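Local coordinates for enoyl-CoA hydratase/isomerase family protein (PDB 3KQF) that catalyses the hydration of enoyl-CoA thioesters as a member of the crotonase superfamily, probably in fatty acid breakdown, at the interface of chains A and B. Residues are numbered along the deposited sequence; one frame, centred on the assembly and turned at random. Chains: chain A/B, Enoyl-CoA hydratase/isomerase family protein.

The interface of chains A and B. Residues chain A 125, 127, 157, 185; chain B 160-161.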
loop_
_atom_site.group_PDB
_atom_site.type_symbol
_atom_site.label_atom_id
_atom_site.label_comp_id
_atom_site.label_asym_id
_atom_site.label_seq_id
_atom_site.Cartn_x
_atom_site.Cartn_y
_atom_site.Cartn_z
ATOM N N ASP A 125 -16.242 1.865 -1.038
ATOM C CA ASP A 125 -15.167 2.409 -1.886
ATOM C C ASP A 125 -14.242 3.373 -1.139
ATOM O O ASP A 125 -13.034 3.320 -1.314
ATOM C CB ASP A 125 -15.749 3.086 -3.122
ATOM C CG ASP A 125 -16.426 2.103 -4.049
ATOM O OD1 ASP A 125 -15.729 1.583 -4.944
ATOM O OD2 ASP A 125 -17.604 1.765 -3.831
ATOM N N ARG A 127 -14.182 6.286 2.621
ATOM C CA ARG A 127 -14.735 6.605 3.913
ATOM C C ARG A 127 -14.544 8.048 4.377
ATOM O O ARG A 127 -13.475 8.639 4.220
ATOM C CB ARG A 127 -14.009 5.680 4.911
ATOM C CG ARG A 127 -14.319 4.191 4.749
ATOM C CD ARG A 127 -13.111 3.263 5.028
ATOM N NE ARG A 127 -12.131 3.390 3.946
ATOM C CZ ARG A 127 -12.241 2.803 2.741
ATOM N NH1 ARG A 127 -11.322 3.020 1.812
ATOM N NH2 ARG A 127 -13.268 2.020 2.460
ATOM N N LEU A 157 -5.797 -1.984 2.180
ATOM C CA LEU A 157 -5.963 -0.509 2.200
ATOM C C LEU A 157 -4.817 0.259 2.851
ATOM O O LEU A 157 -4.341 1.267 2.298
ATOM C CB LEU A 157 -7.281 -0.122 2.892
ATOM C CG LEU A 157 -7.666 1.371 2.910
ATOM C CD1 LEU A 157 -7.835 1.852 1.487
ATOM C CD2 LEU A 157 -8.928 1.569 3.705
ATOM N N GLU A 185 -10.549 8.504 4.396
ATOM C CA GLU A 185 -10.073 9.471 3.408
ATOM C C GLU A 185 -10.385 10.921 3.752
ATOM O O GLU A 185 -9.687 11.826 3.279
ATOM C CB GLU A 185 -10.588 9.099 2.005
ATOM C CG GLU A 185 -9.900 7.835 1.390
ATOM C CD GLU A 185 -10.316 6.512 2.026
ATOM O OE1 GLU A 185 -11.418 6.418 2.633
ATOM O OE2 GLU A 185 -9.538 5.532 1.892
ATOM N N VAL B 160 -6.067 1.574 -2.765
ATOM C CA VAL B 160 -7.346 1.573 -3.482
ATOM C C VAL B 160 -8.330 2.679 -3.080
ATOM O O VAL B 160 -9.002 3.274 -3.932
ATOM C CB VAL B 160 -8.022 0.200 -3.363
ATOM C CG1 VAL B 160 -8.352 -0.124 -1.896
ATOM C CG2 VAL B 160 -9.268 0.138 -4.219
ATOM N N GLY B 161 -8.386 2.979 -1.795
ATOM C CA GLY B 161 -9.329 3.971 -1.305
ATOM C C GLY B 161 -9.112 5.370 -1.847
ATOM O O GLY B 161 -10.064 6.042 -2.290
#
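B:Gly161, in the first turn of helix 160-169, sets its backbone against A:Leu157, A:Glu185, A:Arg127 and A:Asp125. The protein is a crotonase-fold hydratase, a family that typically assembles from trimers; this patch is a small part of what is probably such a subunit boundary. Methyl CD1 of A:Leu157 carries the apolar side, lying 3.5 Å from the amide N of B:Gly161 and 3.8 Å from its CA. CD1 of A:Leu157 also meets CG1 of B:Val160, roughly tip to tip, at 4.0 Å. That valine methyl sits between its own backbone N and carbonyl carbon (chi1 63°), a rotation that turns CG1 toward the leucine while CG2 stands anti to the N.

The alpha-carbon of B:Gly161 faces polar atoms of chain A as well. OE2 of the A:Glu185 carboxylate comes to 3.6 Å from CA of B:Gly161, and guanidinium nitrogen NH1 of A:Arg127 and the backbone O of A:Asp125 approach more loosely. These are van der Waals contacts, since the polar atoms of the two chains stay too far apart here to bond. With no side chain on B:Gly161, the charged pair can come right up to the helix backbone.

Behind this surface, chain A ties its own polar groups together. A:Arg127 bends at chi2 and chi3, folding the guanidinium back toward A:Glu185, and NH1 forms a salt bridge and hydrogen bond of 3.1 Å to OE2. It arrives on the syn side but 29° out of the carboxylate plane. The other oxygen, OE1 of A:Glu185, accepts a hydrogen bond of 2.8 Å from the backbone N of A:Arg127, nearly in line with its C-O bond. Gripped at both oxygens, the carboxylate is fixed in rotation, its negative charge probably offset by the guanidinium. On the far branch of A:Leu157, methyl CD2 packs 3.4 Å from NH1 of A:Arg127, so the leucine touches both the partner helix and the ion pair.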